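Local coordinates for bifunctional protein PutA (Bdellovibrio bacteriovorus, PDB 5UR2) that probably carries out both steps of proline oxidation to glutamate, joining a flavin-dependent proline dehydrogenase and an NAD(+)-dependent glutamate semialdehyde dehydrogenase in one chain, at residues G749-I754 against A902-V907; H842-K847 against P858-G863; G863-D868 against V880-R885; N888-L893 against I915-E920. All blocks are in the same frame, centred on the assembly; numbering follows the deposited sequence.

From the N terminus, 749-754 opens interaction 1, which closes only when strand 901-908 returns beside it, after 147 intervening residues. Interactions 2 and 3 fall within that excursion, one after the other, and share Gly863. Interaction 2 closes a short loop between antiparallel strands. Interaction 3 then closes the connection from strand 860-863 to its parallel neighbour 880-886, with Phe862 and Val883 linking the two contacts. Interaction 4 crosses interaction 1: 888-893 precedes strand 901-908, and the helical segment 915-920 follows it. Its helices touch that strand pair, Ala892 and Leu893 meeting Ile754 and Val918 meeting Val907. Together the four contacts connect one mixed sheet with two helices packed on it.

Interaction 1 of 4, residues G749-I754 against A902-V907; sequences GKNAVI and ALTGGV
Ile754 N donates to Gly906 O over 2.7 Å in a nearly straight bond (169° at the hydrogen), and this marks the tight end of the contact. There the two strands run parallel, 7° apart, and Gly906 N in turn reaches Ala752 O at 3.1 Å. Gly906 brings only backbone to the pairing. Beside it Val907 CG2 lies 4.2 Å from Ile754 CB, both side chains being on the sheet face that carries helices 889-896 and 912-921. Toward the other end direct pairing gives way to a side chain and bridging water. A water bridges the strands by accepting from Ala752 N and donating to Thr904 O, 2.7 Å away. With CG anti to the carbonyl carbon (chi1 -46°), the Asn751 amide turns toward 902-907, and OD1 receives Thr904 N at 2.9 Å from above the amide plane. A second water donates to the same OD1 and accepts from Leu903 N. Asn751 ND2 is held by the carbonyls of Cys780 and Ala782, and Thr904 OG1 bonds to Ser781 O. Leu903 also touches Cys780, the predicted catalytic cysteine, which places this water-bridged end of a parallel strand pair at the probable active site of an aldehyde dehydrogenase catalytic domain.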
loop_
_atom_site.group_PDB
_atom_site.type_symbol
_atom_site.label_atom_id
_atom_site.label_comp_id
_atom_site.label_asym_id
_atom_site.label_seq_id
_atom_site.Cartn_x
_atom_site.Cartn_y
_atom_site.Cartn_z
ATOM N N GLY B 749 -11.334 15.060 -20.635
ATOM C CA GLY B 749 -11.824 13.872 -21.305
ATOM C C GLY B 749 -12.833 14.205 -22.379
ATOM O O GLY B 749 -13.235 15.357 -22.562
ATOM N N LYS B 750 -13.192 13.165 -23.134
ATOM C CA LYS B 750 -14.288 13.175 -24.101
ATOM C C LYS B 750 -15.094 11.926 -23.771
ATOM O O LYS B 750 -14.964 10.896 -24.433
ATOM C CB LYS B 750 -13.782 13.169 -25.544
ATOM C CG LYS B 750 -14.862 13.375 -26.586
ATOM C CD LYS B 750 -15.408 14.794 -26.541
ATOM C CE LYS B 750 -16.580 14.999 -27.503
ATOM N NZ LYS B 750 -17.063 16.420 -27.478
ATOM N N ASN B 751 -15.886 12.009 -22.709
ATOM C CA ASN B 751 -16.412 10.832 -22.041
ATOM C C ASN B 751 -17.740 10.376 -22.640
ATOM O O ASN B 751 -18.639 11.186 -22.889
ATOM C CB ASN B 751 -16.569 11.141 -20.557
ATOM C CG ASN B 751 -15.343 11.826 -19.994
ATOM O OD1 ASN B 751 -14.253 11.234 -19.947
ATOM N ND2 ASN B 751 -15.500 13.079 -19.581
ATOM N N ALA B 752 -17.871 9.063 -22.823
ATOM C CA ALA B 752 -19.033 8.472 -23.461
ATOM C C ALA B 752 -19.817 7.623 -22.465
ATOM O O ALA B 752 -19.255 7.046 -21.531
ATOM C CB ALA B 752 -18.619 7.621 -24.667
ATOM N N VAL B 753 -21.131 7.577 -22.662
ATOM C CA VAL B 753 -22.005 6.609 -22.014
ATOM C C VAL B 753 -22.587 5.716 -23.108
ATOM O O VAL B 753 -23.120 6.215 -24.109
ATOM C CB VAL B 753 -23.117 7.304 -21.206
ATOM C CG1 VAL B 753 -24.029 6.257 -20.551
ATOM C CG2 VAL B 753 -22.507 8.212 -20.147
ATOM N N ILE B 754 -22.464 4.403 -22.938
ATOM C CA ILE B 754 -22.997 3.447 -23.902
ATOM C C ILE B 754 -24.365 2.990 -23.419
ATOM O O ILE B 754 -24.529 2.636 -22.245
ATOM C CB ILE B 754 -22.061 2.242 -24.086
ATOM C CG1 ILE B 754 -20.684 2.695 -24.559
ATOM C CG2 ILE B 754 -22.670 1.263 -25.110
ATOM C CD1 ILE B 754 -19.667 1.577 -24.570
ATOM N N ALA B 902 -9.074 9.229 -21.908
ATOM C CA ALA B 902 -9.393 7.997 -21.202
ATOM C C ALA B 902 -9.676 8.325 -19.735
ATOM O O ALA B 902 -9.059 7.785 -18.808
ATOM C CB ALA B 902 -8.252 6.995 -21.364
ATOM N N LEU B 903 -10.630 9.231 -19.508
ATOM C CA LEU B 903 -10.952 9.671 -18.158
ATOM C C LEU B 903 -12.168 8.902 -17.623
ATOM O O LEU B 903 -11.978 7.913 -16.906
ATOM C CB LEU B 903 -11.163 11.190 -18.138
ATOM C CG LEU B 903 -11.343 11.853 -16.761
ATOM C CD1 LEU B 903 -10.416 11.256 -15.726
ATOM C CD2 LEU B 903 -11.149 13.358 -16.852
ATOM N N THR B 904 -13.409 9.298 -17.951
ATOM C CA THR B 904 -14.557 8.540 -17.460
ATOM C C THR B 904 -15.293 7.869 -18.612
ATOM O O THR B 904 -15.142 8.241 -19.776
ATOM C CB THR B 904 -15.540 9.405 -16.645
ATOM O OG1 THR B 904 -16.195 10.376 -17.477
ATOM C CG2 THR B 904 -14.824 10.103 -15.508
ATOM N N GLY B 905 -16.083 6.853 -18.268
ATOM C CA GLY B 905 -16.899 6.146 -19.241
ATOM C C GLY B 905 -17.901 5.276 -18.517
ATOM O O GLY B 905 -17.722 4.937 -17.344
ATOM N N GLY B 906 -18.979 4.941 -19.217
ATOM C CA GLY B 906 -20.033 4.168 -18.583
ATOM C C GLY B 906 -20.920 3.424 -19.560
ATOM O O GLY B 906 -20.973 3.731 -20.757
ATOM N N VAL B 907 -21.649 2.452 -19.017
ATOM C CA VAL B 907 -22.615 1.666 -19.773
ATOM C C VAL B 907 -23.873 1.466 -18.938
ATOM O O VAL B 907 -23.804 1.212 -17.728
ATOM C CB VAL B 907 -22.028 0.304 -20.204
ATOM C CG1 VAL B 907 -21.604 -0.513 -18.985
ATOM C CG2 VAL B 907 -23.017 -0.454 -21.066
HETATM O O HOH W 1 -12.406 10.224 -21.683
HETATM O O HOH W 2 -15.393 7.406 -22.330
#

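Interaction 2 of 4, residues H842-K847 against P858-G863; sequences HKLLFK and PPTIFG
Leu844 and Phe862 meet as a CH-pi pair, with CD1 of the leucine 4.0 Å from the ring centroid and 27° off the ring normal. Leucine CG stands anti to the backbone N (chi1 179°), and the same CD1 also comes within 3.5 Å of Thr860 CG2, where the two side chains cross at about a right angle. Phe862 offers its edge elsewhere: CD1 faces the carbonyl oxygens of His842 and Lys843, which lie near the ring plane. On the other sheet face Phe846 meets Pro859 and Ile861. Its CE2 lies 4.0 Å from Pro859 CG, and its CD2 approaches Ile861 CD1. Leu845, inserted between these positions, lays CD1 against Gly863 CA at 3.6 Å. Lys847 runs side by side with Pro858, CD to CG 3.8 Å, before chi3 (66°) bends CE off that course; its NZ forms a salt bridge with Glu839. Thr860 OG1 donates to Pro858 O within its own segment. The backbone explains the extra leucine. Leu845 N and Phe846 N both donate to Ile861 O, at 2.8 and 3.3 Å, so two residues face one in a classic beta bulge of an antiparallel pair. Phe862 bonds onward to the strand holding Val881 and Val883, so 860-863 is an inner strand and 843-847 borders it. Chemically, one carbonyl serving two amides lets the backbone stay bonded through the shift in register, while apolar groups pack on both faces and the Lys847 charge is met by Glu839.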
loop_
_atom_site.group_PDB
_atom_site.type_symbol
_atom_site.label_atom_id
_atom_site.label_comp_id
_atom_site.label_asym_id
_atom_site.label_seq_id
_atom_site.Cartn_x
_atom_site.Cartn_y
_atom_site.Cartn_z
ATOM N N HIS B 842 -24.237 18.565 -38.461
ATOM C CA HIS B 842 -24.927 17.453 -37.824
ATOM C C HIS B 842 -26.372 17.819 -37.517
ATOM O O HIS B 842 -26.709 18.986 -37.303
ATOM C CB HIS B 842 -24.218 17.020 -36.527
ATOM C CG HIS B 842 -22.736 16.849 -36.677
ATOM N ND1 HIS B 842 -22.172 16.039 -37.642
ATOM C CD2 HIS B 842 -21.703 17.373 -35.974
ATOM C CE1 HIS B 842 -20.854 16.087 -37.538
ATOM N NE2 HIS B 842 -20.546 16.887 -36.531
ATOM N N LYS B 843 -27.215 16.789 -37.483
ATOM C CA LYS B 843 -28.625 16.962 -37.169
ATOM C C LYS B 843 -28.794 17.461 -35.743
ATOM O O LYS B 843 -28.272 16.863 -34.798
ATOM C CB LYS B 843 -29.373 15.642 -37.353
ATOM C CG LYS B 843 -30.859 15.687 -36.982
ATOM C CD LYS B 843 -31.511 14.316 -37.165
ATOM C CE LYS B 843 -33.003 14.367 -36.917
ATOM N NZ LYS B 843 -33.726 13.307 -37.674
ATOM N N LEU B 844 -29.504 18.576 -35.595
ATOM C CA LEU B 844 -29.778 19.143 -34.284
ATOM C C LEU B 844 -31.039 18.497 -33.719
ATOM O O LEU B 844 -32.125 18.663 -34.283
ATOM C CB LEU B 844 -29.933 20.662 -34.377
ATOM C CG LEU B 844 -30.253 21.283 -33.016
ATOM C CD1 LEU B 844 -29.077 21.076 -32.101
ATOM C CD2 LEU B 844 -30.612 22.762 -33.130
ATOM N N LEU B 845 -30.902 17.775 -32.600
ATOM C CA LEU B 845 -32.051 17.132 -31.963
ATOM C C LEU B 845 -32.749 18.039 -30.964
ATOM O O LEU B 845 -33.945 17.866 -30.731
ATOM C CB LEU B 845 -31.655 15.830 -31.246
ATOM C CG LEU B 845 -31.188 14.660 -32.116
ATOM C CD1 LEU B 845 -30.800 13.476 -31.264
ATOM C CD2 LEU B 845 -32.244 14.278 -33.166
ATOM N N PHE B 846 -32.031 18.980 -30.351
ATOM C CA PHE B 846 -32.617 19.811 -29.311
ATOM C C PHE B 846 -31.675 20.956 -28.964
ATOM O O PHE B 846 -30.467 20.746 -28.810
ATOM C CB PHE B 846 -32.910 18.985 -28.057
ATOM C CG PHE B 846 -33.215 19.811 -26.848
ATOM C CD1 PHE B 846 -34.438 20.459 -26.725
ATOM C CD2 PHE B 846 -32.279 19.937 -25.826
ATOM C CE1 PHE B 846 -34.730 21.218 -25.594
ATOM C CE2 PHE B 846 -32.562 20.691 -24.695
ATOM C CZ PHE B 846 -33.792 21.334 -24.577
ATOM N N LYS B 847 -32.240 22.151 -28.808
ATOM C CA LYS B 847 -31.522 23.280 -28.229
ATOM C C LYS B 847 -32.477 24.023 -27.310
ATOM O O LYS B 847 -33.532 24.486 -27.753
ATOM C CB LYS B 847 -30.952 24.210 -29.309
ATOM C CG LYS B 847 -30.151 25.398 -28.750
ATOM C CD LYS B 847 -29.022 25.865 -29.692
ATOM C CE LYS B 847 -29.541 26.446 -30.985
ATOM N NZ LYS B 847 -28.482 27.129 -31.803
ATOM N N PRO B 858 -26.928 27.310 -24.152
ATOM C CA PRO B 858 -28.084 26.407 -24.135
ATOM C C PRO B 858 -27.664 24.950 -24.111
ATOM O O PRO B 858 -26.681 24.565 -24.758
ATOM C CB PRO B 858 -28.802 26.739 -25.448
ATOM C CG PRO B 858 -27.676 27.137 -26.372
ATOM C CD PRO B 858 -26.660 27.847 -25.499
ATOM N N PRO B 859 -28.407 24.095 -23.412
ATOM C CA PRO B 859 -28.167 22.654 -23.542
ATOM C C PRO B 859 -28.565 22.214 -24.945
ATOM O O PRO B 859 -29.675 22.499 -25.404
ATOM C CB PRO B 859 -29.077 22.043 -22.472
ATOM C CG PRO B 859 -30.220 23.030 -22.372
ATOM C CD PRO B 859 -29.601 24.394 -22.602
ATOM N N THR B 860 -27.646 21.524 -25.626
ATOM C CA THR B 860 -27.764 21.231 -27.050
ATOM C C THR B 860 -27.410 19.775 -27.314
ATOM O O THR B 860 -26.372 19.300 -26.842
ATOM C CB THR B 860 -26.839 22.151 -27.859
ATOM O OG1 THR B 860 -27.078 23.515 -27.488
ATOM C CG2 THR B 860 -27.066 21.978 -29.355
ATOM N N ILE B 861 -28.238 19.082 -28.104
ATOM C CA ILE B 861 -28.032 17.670 -28.423
ATOM C C ILE B 861 -28.017 17.491 -29.940
ATOM O O ILE B 861 -28.974 17.878 -30.622
ATOM C CB ILE B 861 -29.125 16.775 -27.812
ATOM C CG1 ILE B 861 -29.273 17.010 -26.313
ATOM C CG2 ILE B 861 -28.788 15.319 -28.037
ATOM C CD1 ILE B 861 -30.389 16.187 -25.702
ATOM N N PHE B 862 -26.945 16.893 -30.466
ATOM C CA PHE B 862 -26.855 16.528 -31.877
ATOM C C PHE B 862 -27.005 15.023 -32.044
ATOM O O PHE B 862 -26.536 14.239 -31.211
ATOM C CB PHE B 862 -25.527 16.977 -32.499
ATOM C CG PHE B 862 -25.358 18.449 -32.489
ATOM C CD1 PHE B 862 -25.872 19.210 -33.523
ATOM C CD2 PHE B 862 -24.739 19.080 -31.416
ATOM C CE1 PHE B 862 -25.759 20.581 -33.503
ATOM C CE2 PHE B 862 -24.618 20.444 -31.384
ATOM C CZ PHE B 862 -25.131 21.202 -32.431
ATOM N N GLY B 863 -27.635 14.628 -33.147
ATOM C CA GLY B 863 -27.928 13.227 -33.366
ATOM C C GLY B 863 -27.203 12.639 -34.552
ATOM O O GLY B 863 -26.794 13.377 -35.454
#

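Interaction 3 of 4, residues G863-D868 against V880-R885; sequences GDVPGD and VVAVIR
Asp864 and Arg885 bring two flat groups nearly into one plane, 15° apart, with the carboxylate at the edge of the guanidinium. Arg885 NE donates to Asp864 OD1 over 2.9 Å, almost straight at 173°, and uses the syn lone pair of that oxygen. The second bond of this side-by-side salt bridge, from NH2 to OD2, is weak at 3.4 Å. Around the same guanidinium, NH1 pairs with Asp790 and Tyr793 makes a cation-pi contact, so the group has partners beyond this carboxylate. The carboxylates of Asp864 and Asp790 probably offset its charge. The contact belongs to the mixed sheet of the aldehyde dehydrogenase domain, where strands 860-863 and 880-886 are parallel neighbours joined by a connection without a helix. Segment 863-868 is the start of that connection as it leaves the sheet. Val865 N, not Asp864 N, donates to Val883 O at 3.0 Å, so the regular parallel pattern is broken as the chain turns off the sheet; Asp864 N bonds instead to Tyr793 OH. Further along the segment, Val865 points at the strand, and its CG2, anti to the carbonyl carbon and beside the backbone N, packs against Ala882 CB at 3.8 Å. Its CB also nears Ile884 CG1, and Gly867 N lies near Ile884 CG2. Packing is closest where the methyl carbon Ile884 CG2 stands 3.2 Å from Val865 O.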
loop_
_atom_site.group_PDB
_atom_site.type_symbol
_atom_site.label_atom_id
_atom_site.label_comp_id
_atom_site.label_asym_id
_atom_site.label_seq_id
_atom_site.Cartn_x
_atom_site.Cartn_y
_atom_site.Cartn_z
ATOM N N GLY B 863 -27.635 14.628 -33.147
ATOM C CA GLY B 863 -27.928 13.227 -33.366
ATOM C C GLY B 863 -27.203 12.639 -34.552
ATOM O O GLY B 863 -26.794 13.377 -35.454
ATOM N N ASP B 864 -27.044 11.313 -34.558
ATOM C CA ASP B 864 -26.354 10.599 -35.638
ATOM C C ASP B 864 -24.997 11.219 -35.950
ATOM O O ASP B 864 -24.607 11.340 -37.110
ATOM C CB ASP B 864 -27.210 10.535 -36.908
ATOM C CG ASP B 864 -28.209 9.400 -36.877
ATOM O OD1 ASP B 864 -27.762 8.235 -36.846
ATOM O OD2 ASP B 864 -29.428 9.662 -36.902
ATOM N N VAL B 865 -24.272 11.606 -34.909
ATOM C CA VAL B 865 -22.936 12.179 -35.091
ATOM C C VAL B 865 -21.961 11.051 -35.414
ATOM O O VAL B 865 -21.963 10.022 -34.715
ATOM C CB VAL B 865 -22.498 12.939 -33.839
ATOM C CG1 VAL B 865 -21.153 13.636 -34.056
ATOM C CG2 VAL B 865 -23.565 13.946 -33.420
ATOM N N PRO B 866 -21.145 11.182 -36.460
ATOM C CA PRO B 866 -20.120 10.165 -36.711
ATOM C C PRO B 866 -19.120 10.130 -35.564
ATOM O O PRO B 866 -18.785 11.157 -34.969
ATOM C CB PRO B 866 -19.463 10.629 -38.024
ATOM C CG PRO B 866 -20.519 11.467 -38.705
ATOM C CD PRO B 866 -21.240 12.168 -37.552
ATOM N N GLY B 867 -18.637 8.923 -35.260
ATOM C CA GLY B 867 -17.726 8.753 -34.141
ATOM C C GLY B 867 -16.424 9.507 -34.310
ATOM O O GLY B 867 -15.790 9.886 -33.323
ATOM N N ASP B 868 -16.013 9.753 -35.552
ATOM C CA ASP B 868 -14.752 10.426 -35.817
ATOM C C ASP B 868 -14.915 11.920 -36.063
ATOM O O ASP B 868 -13.915 12.606 -36.300
ATOM C CB ASP B 868 -14.059 9.764 -37.014
ATOM C CG ASP B 868 -14.832 9.944 -38.327
ATOM O OD1 ASP B 868 -15.981 10.441 -38.313
ATOM O OD2 ASP B 868 -14.292 9.554 -39.385
ATOM N N VAL B 880 -23.126 20.447 -24.362
ATOM C CA VAL B 880 -23.194 20.048 -25.768
ATOM C C VAL B 880 -22.942 18.547 -25.851
ATOM O O VAL B 880 -21.879 18.071 -25.439
ATOM C CB VAL B 880 -22.176 20.829 -26.624
ATOM C CG1 VAL B 880 -22.227 20.417 -28.113
ATOM C CG2 VAL B 880 -22.421 22.331 -26.491
ATOM N N VAL B 881 -23.921 17.804 -26.357
ATOM C CA VAL B 881 -23.876 16.348 -26.400
ATOM C C VAL B 881 -23.935 15.877 -27.848
ATOM O O VAL B 881 -24.770 16.351 -28.632
ATOM C CB VAL B 881 -25.035 15.719 -25.606
ATOM C CG1 VAL B 881 -25.025 14.191 -25.761
ATOM C CG2 VAL B 881 -24.962 16.145 -24.149
ATOM N N ALA B 882 -23.093 14.896 -28.181
ATOM C CA ALA B 882 -23.149 14.213 -29.469
ATOM C C ALA B 882 -23.710 12.813 -29.251
ATOM O O ALA B 882 -23.084 11.992 -28.567
ATOM C CB ALA B 882 -21.758 14.143 -30.114
ATOM N N VAL B 883 -24.881 12.540 -29.828
ATOM C CA VAL B 883 -25.479 11.203 -29.797
ATOM C C VAL B 883 -24.968 10.425 -31.007
ATOM O O VAL B 883 -25.105 10.876 -32.148
ATOM C CB VAL B 883 -27.015 11.274 -29.798
ATOM C CG1 VAL B 883 -27.607 9.873 -29.818
ATOM C CG2 VAL B 883 -27.518 12.021 -28.590
ATOM N N ILE B 884 -24.363 9.262 -30.764
ATOM C CA ILE B 884 -23.682 8.491 -31.807
ATOM C C ILE B 884 -24.344 7.129 -31.928
ATOM O O ILE B 884 -24.560 6.448 -30.920
ATOM C CB ILE B 884 -22.180 8.320 -31.507
ATOM C CG1 ILE B 884 -21.516 9.673 -31.254
ATOM C CG2 ILE B 884 -21.485 7.591 -32.649
ATOM C CD1 ILE B 884 -20.101 9.552 -30.706
ATOM N N ARG B 885 -24.614 6.708 -33.156
ATOM C CA ARG B 885 -25.275 5.432 -33.369
ATOM C C ARG B 885 -24.244 4.310 -33.406
ATOM O O ARG B 885 -23.135 4.491 -33.913
ATOM C CB ARG B 885 -26.083 5.464 -34.662
ATOM C CG ARG B 885 -27.199 4.443 -34.700
ATOM C CD ARG B 885 -27.872 4.462 -36.052
ATOM N NE ARG B 885 -28.764 5.607 -36.190
ATOM C CZ ARG B 885 -30.072 5.557 -35.973
ATOM N NH1 ARG B 885 -30.639 4.415 -35.607
ATOM N NH2 ARG B 885 -30.814 6.645 -36.125
#

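Interaction 4 of 4, residues N888-L893 against I915-E920; sequences NLDQAL and INRVKE
Asp890 OD1 accepts two bonds from one guanidinium: Arg917 NH1 at 2.7 Å and Arg917 NH2 at 2.8 Å. The arginine thus presents its end to a single oxygen. Both bonds lie close to the guanidinium plane, although each is bent at the hydrogen. NH2 meets OD1 nearly on the line of its C-O bond, whereas NH1 comes from the syn side and out of the carboxylate plane. The two planes stand 73° apart, unlike a flat side-on pairing. Arg917 NE has a second acid, Glu921 on its own helix, so two carboxylates bond to the group and probably stabilise its positive charge. Leu893 CD1 lies over one guanidinium face, nearer the edge of the group than its middle and 4.0 Å from NH2. Helices 889-896 and 912-921 flank strand 901-908 in the chain as the helices of consecutive beta-alpha-beta crossovers, as in the Rossmann-like catalytic domain of aldehyde dehydrogenases, and their short axes run 26° apart at 11.3 Å. At this spacing they meet through side chains, Leu889 and Leu893 against Arg917 and Val918. Leu889 and Arg917 run antiparallel alongside one another, bringing Leu889 CD2 to 4.1 Å from Arg917 CB. The other branch, Leu889 CD1, meets Val918 CG2, the two side chains crossing at about a right angle; Leu893 CD2 approaches that same methyl. Beneath, Leu893 and Ala892 rest on Ile754 of strand 751-755. Asn888 N-caps the first helix, its OD1 receiving Gln891 N at 3.0 Å. On the second helix Lys919 forms a salt bridge with Glu972 of the second subunit.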
loop_
_atom_site.group_PDB
_atom_site.type_symbol
_atom_site.label_atom_id
_atom_site.label_comp_id
_atom_site.label_asym_id
_atom_site.label_seq_id
_atom_site.Cartn_x
_atom_site.Cartn_y
_atom_site.Cartn_z
ATOM N N ASN B 888 -23.793 -2.435 -32.760
ATOM C CA ASN B 888 -23.732 -3.456 -31.719
ATOM C C ASN B 888 -22.669 -3.044 -30.701
ATOM O O ASN B 888 -22.013 -2.005 -30.841
ATOM C CB ASN B 888 -23.448 -4.832 -32.329
ATOM C CG ASN B 888 -22.216 -4.833 -33.241
ATOM O OD1 ASN B 888 -21.244 -4.111 -32.998
ATOM N ND2 ASN B 888 -22.253 -5.655 -34.292
ATOM N N LEU B 889 -22.478 -3.886 -29.681
ATOM C CA LEU B 889 -21.515 -3.546 -28.634
ATOM C C LEU B 889 -20.098 -3.442 -29.186
ATOM O O LEU B 889 -19.299 -2.641 -28.686
ATOM C CB LEU B 889 -21.573 -4.565 -27.494
ATOM C CG LEU B 889 -20.785 -4.205 -26.222
ATOM C CD1 LEU B 889 -21.250 -2.890 -25.590
ATOM C CD2 LEU B 889 -20.886 -5.327 -25.216
ATOM N N ASP B 890 -19.761 -4.249 -30.195
ATOM C CA ASP B 890 -18.458 -4.139 -30.849
ATOM C C ASP B 890 -18.187 -2.710 -31.317
ATOM O O ASP B 890 -17.157 -2.113 -30.980
ATOM C CB ASP B 890 -18.378 -5.094 -32.042
ATOM C CG ASP B 890 -18.043 -6.513 -31.642
ATOM O OD1 ASP B 890 -17.683 -6.744 -30.467
ATOM O OD2 ASP B 890 -18.125 -7.395 -32.526
ATOM N N GLN B 891 -19.100 -2.158 -32.130
ATOM C CA GLN B 891 -18.899 -0.809 -32.649
ATOM C C GLN B 891 -18.988 0.228 -31.535
ATOM O O GLN B 891 -18.282 1.245 -31.569
ATOM C CB GLN B 891 -19.917 -0.500 -33.751
ATOM C CG GLN B 891 -19.629 0.810 -34.486
ATOM C CD GLN B 891 -20.655 1.149 -35.554
ATOM O OE1 GLN B 891 -21.798 0.690 -35.511
ATOM N NE2 GLN B 891 -20.247 1.957 -36.522
ATOM N N ALA B 892 -19.849 -0.012 -30.543
ATOM C CA ALA B 892 -19.995 0.937 -29.448
ATOM C C ALA B 892 -18.688 1.089 -28.688
ATOM O O ALA B 892 -18.275 2.206 -28.352
ATOM C CB ALA B 892 -21.115 0.486 -28.508
ATOM N N LEU B 893 -18.013 -0.028 -28.426
ATOM C CA LEU B 893 -16.740 0.030 -27.732
ATOM C C LEU B 893 -15.667 0.670 -28.606
ATOM O O LEU B 893 -14.906 1.521 -28.126
ATOM C CB LEU B 893 -16.353 -1.380 -27.281
ATOM C CG LEU B 893 -17.201 -1.800 -26.068
ATOM C CD1 LEU B 893 -17.113 -3.297 -25.736
ATOM C CD2 LEU B 893 -16.771 -0.991 -24.894
ATOM N N ILE B 915 -21.857 -6.367 -19.802
ATOM C CA ILE B 915 -21.246 -5.607 -18.717
ATOM C C ILE B 915 -19.796 -6.032 -18.519
ATOM O O ILE B 915 -18.909 -5.191 -18.330
ATOM C CB ILE B 915 -22.071 -5.757 -17.421
ATOM C CG1 ILE B 915 -23.388 -4.984 -17.537
ATOM C CG2 ILE B 915 -21.281 -5.254 -16.193
ATOM C CD1 ILE B 915 -24.397 -5.251 -16.403
ATOM N N ASN B 916 -19.522 -7.335 -18.566
ATOM C CA ASN B 916 -18.135 -7.768 -18.409
ATOM C C ASN B 916 -17.256 -7.295 -19.567
ATOM O O ASN B 916 -16.106 -6.896 -19.349
ATOM C CB ASN B 916 -18.062 -9.283 -18.242
ATOM C CG ASN B 916 -18.491 -9.727 -16.851
ATOM O OD1 ASN B 916 -18.403 -8.960 -15.880
ATOM N ND2 ASN B 916 -18.949 -10.967 -16.743
ATOM N N ARG B 917 -17.774 -7.319 -20.802
ATOM C CA ARG B 917 -16.977 -6.840 -21.939
ATOM C C ARG B 917 -16.572 -5.384 -21.760
ATOM O O ARG B 917 -15.420 -5.014 -22.024
ATOM C CB ARG B 917 -17.742 -6.997 -23.258
ATOM C CG ARG B 917 -17.713 -8.380 -23.835
ATOM C CD ARG B 917 -18.083 -8.331 -25.303
ATOM N NE ARG B 917 -17.088 -7.598 -26.095
ATOM C CZ ARG B 917 -17.299 -7.186 -27.341
ATOM N NH1 ARG B 917 -18.466 -7.427 -27.925
ATOM N NH2 ARG B 917 -16.354 -6.539 -28.006
ATOM N N VAL B 918 -17.512 -4.544 -21.320
ATOM C CA VAL B 918 -17.215 -3.140 -21.089
ATOM C C VAL B 918 -16.161 -3.011 -19.999
ATOM O O VAL B 918 -15.239 -2.188 -20.099
ATOM C CB VAL B 918 -18.506 -2.369 -20.735
ATOM C CG1 VAL B 918 -18.197 -0.905 -20.307
ATOM C CG2 VAL B 918 -19.473 -2.371 -21.917
ATOM N N LYS B 919 -16.292 -3.799 -18.928
ATOM C CA LYS B 919 -15.292 -3.760 -17.867
ATOM C C LYS B 919 -13.905 -4.085 -18.399
ATOM O O LYS B 919 -12.924 -3.441 -18.024
ATOM C CB LYS B 919 -15.667 -4.720 -16.746
ATOM C CG LYS B 919 -16.732 -4.187 -15.800
ATOM C CD LYS B 919 -17.126 -5.311 -14.858
ATOM C CE LYS B 919 -18.197 -4.912 -13.878
ATOM N NZ LYS B 919 -18.705 -6.141 -13.194
ATOM N N GLU B 920 -13.805 -5.069 -19.283
ATOM C CA GLU B 920 -12.500 -5.502 -19.762
ATOM C C GLU B 920 -11.993 -4.700 -20.951
ATOM O O GLU B 920 -10.800 -4.777 -21.246
ATOM C CB GLU B 920 -12.522 -6.992 -20.143
ATOM C CG GLU B 920 -12.686 -7.942 -18.957
#